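Local coordinates for protein GH5 (Bacteroidetes bacterium AC2a, PDB 4YHE) that probably hydrolyses beta-glucosidic linkages in cellulose-type polysaccharides, as a glycoside hydrolase family 5 enzyme built on a beta/alpha barrel, at residues L87-H92 and K148-D153; F107-T112 and G168-G173; G275-L280 and C318-D323. All coordinates share one frame; numbering follows the deposited sequence.

How the interactions relate
All three contacts sit on one closed eight-stranded parallel beta/alpha barrel. Interactions 1 and 2 cross along the chain: 87-92 and 107-112 come first, followed by 148-153 and 168-173. Interaction 3 follows in series. Interaction 1 joins the neighbouring helices 78-93 and 129-149 near their C-terminal ends, whereas interaction 2 joins loops that follow strands 97-101 and 157-160. Their centres are about 32 Å apart, on opposite sides of the chain's centre. Interaction 3 pairs helices 270-285 and 304-323 across strand 291-296, its centre about 31 Å from that of interaction 1 and about 26 Å from that of interaction 2. None touches another, so each ties together a separate part of the barrel.

Interaction 1 of 3, residues L87-H92 and K148-D153; sequences LVHMAH and KRFAND
His89 and Asp153 meet through a histidine-carboxylate hydrogen bond in a TIM barrel, where the neighbouring outer helices 78-93 and 129-149 come to their ends. His89 NE2 donates to Asp153 OD1 at 2.7 Å, with an N-H...O angle of 160°. The acceptor lies close to the imidazole plane, yet the donor reaches OD1 from above the carboxylate plane, and the ring and carboxylate planes are 55° apart. With CG anti to its carbonyl carbon (chi1 -73°), the His89 imidazole leans out from the helix to meet the acid coming from the opposite direction. ND1 is bonded to the backbone oxygen of Asp85, one turn back. That oxygen and the carboxylate both accept, so both nitrogens probably carry a proton and the ring resists flipping. A leucine in place of Asp153 would probably leave NE2 without its acceptor and the imidazole freer to turn. Asp153 closes a type I turn that begins at Phe150. Beside the polar pair, Val88 and Phe150 make the apolar part, both also resting on Ile100 of strand 97-101. Val88 CG1, 4.1 Å from Phe150 CE1, also lies over one face of the His89 imidazole, offset toward its rim.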
# COMPACT_ATOMS: atom_id res chain seq x y z
N LEU A 87 6.62 5.00 -16.37
CA LEU A 87 7.14 4.67 -15.02
C LEU A 87 7.15 3.16 -14.76
O LEU A 87 8.15 2.61 -14.26
CB LEU A 87 6.28 5.35 -13.97
CG LEU A 87 6.39 6.88 -13.94
CD1 LEU A 87 5.25 7.44 -13.13
CD2 LEU A 87 7.74 7.28 -13.38
N VAL A 88 6.04 2.51 -15.12
CA VAL A 88 5.89 1.07 -15.00
C VAL A 88 7.05 0.37 -15.71
O VAL A 88 7.67 -0.55 -15.19
CB VAL A 88 4.52 0.66 -15.59
CG1 VAL A 88 4.44 -0.81 -15.95
CG2 VAL A 88 3.41 1.00 -14.63
N HIS A 89 7.35 0.84 -16.91
CA HIS A 89 8.41 0.19 -17.71
C HIS A 89 9.82 0.54 -17.29
O HIS A 89 10.72 -0.31 -17.44
CB HIS A 89 8.11 0.37 -19.21
CG HIS A 89 6.97 -0.48 -19.67
ND1 HIS A 89 5.68 -0.00 -19.80
CD2 HIS A 89 6.91 -1.81 -19.95
CE1 HIS A 89 4.89 -0.99 -20.18
NE2 HIS A 89 5.61 -2.09 -20.28
N MET A 90 10.04 1.71 -16.68
CA MET A 90 11.33 1.97 -16.00
C MET A 90 11.55 1.00 -14.84
O MET A 90 12.64 0.43 -14.67
CB MET A 90 11.40 3.40 -15.45
CG MET A 90 11.35 4.53 -16.47
SD MET A 90 11.28 6.12 -15.64
CE MET A 90 11.30 7.29 -17.00
N ALA A 91 10.50 0.83 -14.03
CA ALA A 91 10.53 -0.12 -12.92
C ALA A 91 10.86 -1.55 -13.40
O ALA A 91 11.69 -2.24 -12.80
CB ALA A 91 9.19 -0.11 -12.20
N HIS A 92 10.21 -1.96 -14.49
CA HIS A 92 10.42 -3.29 -15.08
C HIS A 92 11.84 -3.43 -15.58
O HIS A 92 12.49 -4.46 -15.37
CB HIS A 92 9.44 -3.53 -16.24
CG HIS A 92 9.55 -4.88 -16.87
ND1 HIS A 92 9.61 -6.05 -16.14
CD2 HIS A 92 9.58 -5.25 -18.18
CE1 HIS A 92 9.70 -7.08 -16.97
NE2 HIS A 92 9.67 -6.62 -18.21
N LYS A 148 -6.32 -2.38 -20.91
CA LYS A 148 -6.03 -2.41 -22.35
C LYS A 148 -4.66 -1.85 -22.69
O LYS A 148 -3.98 -2.40 -23.53
CB LYS A 148 -7.11 -1.69 -23.14
CG LYS A 148 -8.33 -2.58 -23.32
CD LYS A 148 -9.48 -1.82 -23.94
CE LYS A 148 -10.76 -2.66 -23.92
NZ LYS A 148 -11.92 -1.75 -24.07
N ARG A 149 -4.21 -0.81 -21.98
CA ARG A 149 -2.86 -0.29 -22.19
C ARG A 149 -1.80 -1.33 -21.87
O ARG A 149 -0.77 -1.43 -22.56
CB ARG A 149 -2.66 0.97 -21.33
CG ARG A 149 -1.38 1.71 -21.62
CD ARG A 149 -1.49 2.44 -22.96
NE ARG A 149 -0.39 3.33 -22.99
CZ ARG A 149 -0.40 4.63 -23.15
NH1 ARG A 149 -1.50 5.34 -23.42
NH2 ARG A 149 0.76 5.22 -23.08
N PHE A 150 -2.04 -2.11 -20.82
CA PHE A 150 -1.02 -3.01 -20.25
C PHE A 150 -1.24 -4.49 -20.60
O PHE A 150 -0.66 -5.39 -20.00
CB PHE A 150 -0.94 -2.78 -18.72
CG PHE A 150 -0.46 -1.41 -18.35
CD1 PHE A 150 0.83 -1.02 -18.64
CD2 PHE A 150 -1.30 -0.49 -17.72
CE1 PHE A 150 1.29 0.23 -18.33
CE2 PHE A 150 -0.85 0.77 -17.40
CZ PHE A 150 0.44 1.15 -17.71
N ALA A 151 -2.07 -4.73 -21.60
CA ALA A 151 -2.47 -6.08 -21.99
C ALA A 151 -1.31 -6.98 -22.40
O ALA A 151 -1.41 -8.21 -22.26
CB ALA A 151 -3.51 -6.00 -23.10
N ASN A 152 -0.20 -6.40 -22.84
CA ASN A 152 0.98 -7.18 -23.20
C ASN A 152 2.00 -7.31 -22.08
O ASN A 152 3.06 -7.92 -22.28
CB ASN A 152 1.66 -6.56 -24.42
CG ASN A 152 0.73 -6.49 -25.63
OD1 ASN A 152 -0.16 -7.34 -25.83
ND2 ASN A 152 0.93 -5.47 -26.44
N ASP A 153 1.71 -6.75 -20.91
CA ASP A 153 2.62 -6.84 -19.78
C ASP A 153 2.17 -7.93 -18.80
O ASP A 153 1.01 -7.94 -18.35
CB ASP A 153 2.72 -5.47 -19.09
CG ASP A 153 3.24 -4.41 -20.02
OD1 ASP A 153 4.40 -4.55 -20.44
OD2 ASP A 153 2.52 -3.44 -20.33

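Interaction 2 of 3, residues F107-T112 and G168-G173; sequences FGAADT and GDWGNG
Trp170 lays its indole alongside the methyl of Ala109, with Ala109 CB 4.1 Å from Trp170 CZ2 and equally far from Trp170 NE1. The methyl comes in obliquely beside the NE1/CZ2 side of the indole. The tryptophan gets there from a type I' turn running from Asp169 to Asn172. Its CG is anti to the carbonyl carbon (chi1 -63°), which carries the indole back toward the 107-112 loop, and it also touches Glu164 and Val215. Within that loop, the Phe107 ring turns one face to the backbone N of Ala109, offset toward the rim.

Next to this pair the two backbones are in contact. Gly108 O stands 3.2 Å from Gly168 CA; a CB on Gly168 would sit tight against that carbonyl, and these backbone angles (phi 111°) would also jam it against the preceding carbonyl O. Gly168 N is also near Gly108 O, but at too poor an angle to bond. Both loops follow barrel strands, 97-101 and 157-160, and so lie at the C-terminal face of the barrel, where TIM-barrel hydrolases carry their active sites. A water completes the join: it accepts from Ala110 N at 3.0 Å and donates to Gly168 O at 3.0 Å. No direct hydrogen bond joins the segments, so their polar link runs through the water and the rest is van der Waals contact.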
# COMPACT_ATOMS: atom_id res chain seq x y z
N PHE A 107 -9.99 9.13 -1.79
CA PHE A 107 -9.71 9.72 -0.49
C PHE A 107 -11.03 10.15 0.17
O PHE A 107 -11.77 10.93 -0.41
CB PHE A 107 -8.80 10.92 -0.68
CG PHE A 107 -8.39 11.58 0.59
CD1 PHE A 107 -7.40 11.03 1.38
CD2 PHE A 107 -9.02 12.74 1.02
CE1 PHE A 107 -7.02 11.63 2.58
CE2 PHE A 107 -8.65 13.34 2.22
CZ PHE A 107 -7.64 12.79 2.99
N GLY A 108 -11.33 9.62 1.35
CA GLY A 108 -12.66 9.81 1.97
C GLY A 108 -12.76 10.69 3.20
O GLY A 108 -13.84 10.78 3.81
N ALA A 109 -11.66 11.35 3.56
CA ALA A 109 -11.61 12.26 4.71
C ALA A 109 -11.89 13.69 4.27
O ALA A 109 -11.93 13.98 3.08
CB ALA A 109 -10.25 12.19 5.38
N ALA A 110 -12.07 14.58 5.23
CA ALA A 110 -12.53 15.94 4.93
C ALA A 110 -11.37 16.83 4.53
O ALA A 110 -11.55 17.82 3.82
CB ALA A 110 -13.27 16.53 6.11
N ASP A 111 -10.17 16.45 4.95
CA ASP A 111 -9.00 17.28 4.80
C ASP A 111 -8.30 16.96 3.48
O ASP A 111 -7.30 16.25 3.46
CB ASP A 111 -8.07 17.08 5.99
CG ASP A 111 -7.01 18.17 6.10
OD1 ASP A 111 -7.16 19.23 5.44
OD2 ASP A 111 -6.02 17.96 6.84
N THR A 112 -8.83 17.51 2.40
CA THR A 112 -8.30 17.31 1.05
C THR A 112 -8.13 18.68 0.37
O THR A 112 -8.99 19.57 0.53
CB THR A 112 -9.24 16.41 0.20
OG1 THR A 112 -8.90 16.53 -1.19
CG2 THR A 112 -10.71 16.78 0.37
N GLY A 168 -14.47 8.74 6.23
CA GLY A 168 -13.79 9.89 6.87
C GLY A 168 -13.39 9.69 8.32
O GLY A 168 -12.56 10.44 8.86
N ASP A 169 -13.97 8.67 8.96
CA ASP A 169 -13.69 8.36 10.35
C ASP A 169 -12.74 7.17 10.52
O ASP A 169 -12.65 6.62 11.62
CB ASP A 169 -15.00 8.13 11.10
CG ASP A 169 -15.79 9.42 11.30
OD1 ASP A 169 -15.14 10.46 11.50
OD2 ASP A 169 -17.03 9.40 11.26
N TRP A 170 -12.06 6.78 9.44
CA TRP A 170 -10.89 5.91 9.55
C TRP A 170 -11.19 4.55 10.18
O TRP A 170 -10.32 3.91 10.75
CB TRP A 170 -9.74 6.65 10.27
CG TRP A 170 -9.31 7.84 9.50
CD1 TRP A 170 -9.76 9.13 9.64
CD2 TRP A 170 -8.39 7.86 8.39
NE1 TRP A 170 -9.17 9.95 8.70
CE2 TRP A 170 -8.32 9.20 7.93
CE3 TRP A 170 -7.62 6.88 7.76
CZ2 TRP A 170 -7.51 9.57 6.86
CZ3 TRP A 170 -6.80 7.26 6.70
CH2 TRP A 170 -6.76 8.59 6.26
N GLY A 171 -12.42 4.08 10.01
CA GLY A 171 -12.82 2.79 10.53
C GLY A 171 -13.50 2.84 11.88
O GLY A 171 -13.97 1.82 12.34
N ASN A 172 -13.55 4.01 12.51
CA ASN A 172 -14.23 4.17 13.82
C ASN A 172 -15.61 4.80 13.73
O ASN A 172 -16.14 5.27 14.73
CB ASN A 172 -13.41 5.03 14.77
CG ASN A 172 -11.99 4.58 14.88
OD1 ASN A 172 -11.72 3.41 15.09
ND2 ASN A 172 -11.07 5.52 14.74
N GLY A 173 -16.20 4.84 12.57
CA GLY A 173 -17.41 5.60 12.39
C GLY A 173 -18.60 4.72 12.17
O GLY A 173 -18.68 3.61 12.70
O HOH W 1 -12.77 13.28 7.88

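Interaction 3 of 3, residues G275-L280 and C318-D323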
# COMPACT_ATOMS: atom_id res chain seq x y z
N GLY A 275 0.04 -9.96 16.75
CA GLY A 275 -1.33 -10.44 16.79
C GLY A 275 -2.04 -10.09 15.49
O GLY A 275 -2.74 -10.90 14.90
N MET A 276 -1.84 -8.85 15.04
CA MET A 276 -2.47 -8.37 13.83
C MET A 276 -1.99 -9.20 12.65
O MET A 276 -2.77 -9.63 11.81
CB MET A 276 -2.17 -6.90 13.63
CG MET A 276 -2.74 -6.34 12.35
SD MET A 276 -1.53 -6.47 11.01
CE MET A 276 -0.49 -5.08 11.53
N LEU A 277 -0.70 -9.47 12.62
CA LEU A 277 -0.15 -10.27 11.54
C LEU A 277 -0.70 -11.68 11.59
O LEU A 277 -0.95 -12.26 10.55
CB LEU A 277 1.38 -10.28 11.60
CG LEU A 277 2.10 -8.94 11.38
CD1 LEU A 277 3.59 -9.09 11.66
CD2 LEU A 277 1.86 -8.40 9.97
N ASN A 278 -0.85 -12.23 12.80
CA ASN A 278 -1.41 -13.57 12.96
C ASN A 278 -2.80 -13.70 12.39
O ASN A 278 -3.14 -14.71 11.76
CB ASN A 278 -1.40 -13.99 14.42
CG ASN A 278 -0.02 -14.44 14.88
OD1 ASN A 278 0.80 -14.86 14.07
ND2 ASN A 278 0.27 -14.29 16.18
N ARG A 279 -3.62 -12.67 12.56
CA ARG A 279 -4.96 -12.70 11.99
C ARG A 279 -4.96 -12.77 10.46
O ARG A 279 -5.72 -13.50 9.87
CB ARG A 279 -5.79 -11.54 12.56
CG ARG A 279 -6.02 -11.77 14.06
CD ARG A 279 -7.02 -10.83 14.68
NE ARG A 279 -6.52 -9.48 14.82
CZ ARG A 279 -5.73 -9.03 15.80
NH1 ARG A 279 -5.28 -9.82 16.76
NH2 ARG A 279 -5.39 -7.75 15.81
N LEU A 280 -4.03 -12.06 9.84
CA LEU A 280 -3.85 -12.10 8.40
C LEU A 280 -3.30 -13.45 7.94
O LEU A 280 -3.68 -14.02 6.92
CB LEU A 280 -2.88 -11.00 8.00
CG LEU A 280 -3.40 -9.56 8.14
CD1 LEU A 280 -2.25 -8.58 7.88
CD2 LEU A 280 -4.55 -9.33 7.18
N CYS A 318 9.22 -6.52 10.14
CA CYS A 318 9.54 -7.09 8.85
C CYS A 318 9.95 -8.58 8.99
O CYS A 318 9.69 -9.37 8.10
CB CYS A 318 10.62 -6.27 8.16
SG CYS A 318 10.02 -4.58 7.71
N LYS A 319 10.57 -8.92 10.11
CA LYS A 319 10.89 -10.35 10.37
C LYS A 319 9.58 -11.09 10.59
O LYS A 319 9.31 -12.12 9.98
CB LYS A 319 11.82 -10.51 11.57
CG LYS A 319 12.07 -11.97 11.93
CD LYS A 319 12.57 -12.76 10.74
CE LYS A 319 13.24 -14.08 11.17
NZ LYS A 319 13.17 -15.08 10.07
N ALA A 320 8.72 -10.51 11.42
CA ALA A 320 7.42 -11.12 11.65
C ALA A 320 6.63 -11.36 10.35
O ALA A 320 5.94 -12.37 10.19
CB ALA A 320 6.61 -10.30 12.66
N MET A 321 6.72 -10.42 9.39
CA MET A 321 6.05 -10.56 8.12
C MET A 321 6.63 -11.70 7.28
O MET A 321 5.89 -12.53 6.78
CB MET A 321 6.16 -9.24 7.31
CG MET A 321 5.34 -8.10 7.91
SD MET A 321 5.84 -6.51 7.18
CE MET A 321 4.86 -5.37 8.18
N ARG A 322 7.95 -11.71 7.12
CA ARG A 322 8.62 -12.79 6.40
C ARG A 322 8.20 -14.17 6.94
O ARG A 322 7.85 -15.05 6.17
CB ARG A 322 10.12 -12.62 6.54
CG ARG A 322 10.96 -13.82 6.09
CD ARG A 322 10.86 -14.08 4.59
NE ARG A 322 11.52 -15.34 4.24
CZ ARG A 322 12.84 -15.52 4.13
NH1 ARG A 322 13.70 -14.52 4.28
NH2 ARG A 322 13.29 -16.73 3.82
N ASP A 323 8.21 -14.30 8.26
CA ASP A 323 7.87 -15.57 8.91
C ASP A 323 6.44 -16.01 8.64
O ASP A 323 6.15 -17.19 8.69
CB ASP A 323 8.14 -15.50 10.41
CG ASP A 323 9.63 -15.47 10.74
OD1 ASP A 323 10.43 -15.79 9.85
OD2 ASP A 323 10.00 -15.07 11.85
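Lys319 NZ makes the shortest polar bond here, a salt bridge of 2.8 Å to Asp323 OD1 one helical turn further on, received on the carboxylate's syn lone pair, the side facing the other oxygen. It lies along the same helix that offers Ala320 and Met321 to Leu277. Lys319 runs out past helix 377-382, touching Leu377 and Ile380, while the contact with segment 275-280 is made entirely by carbon.

Leu277 does the work from the other helix. With CG anti to the carbonyl carbon, chi1 -65° puts CG toward the other helix, and chi2 172° sets CD1 on Ala320 and CD2 on Met321. CD1 presses on Ala320 CB at 3.4 Å, tighter than usual for two carbons, and also comes within 4.0 Å of the Ala320 carbonyl carbon. CD2 takes the other branch and meets Met321 CG at 4.1 Å. The leucine crosses the methionine side chain at about a right angle. Met321 is extended beyond CG, so its sulfur runs on past the leucine, and it is the start of that chain, not the thioether, that does the touching.

This is packing of adjacent outer helices in a beta/alpha barrel: helix 270-285 precedes strand 291-296 and helix 304-323 follows it. Phe293 on that strand lies against Leu277, Met276 and Leu280, backing the interface from the barrel side. The backbones come closest at Leu277 and Met321, whose CA atoms are 7.1 Å apart, close enough for a single leucine to span the gap.

Arg324, just past the 318-323 segment, also touches Leu277 and ties both helices with its guanidinium: NE bonds to Asn278 OD1 and NH1 to the backbone O of Ala320.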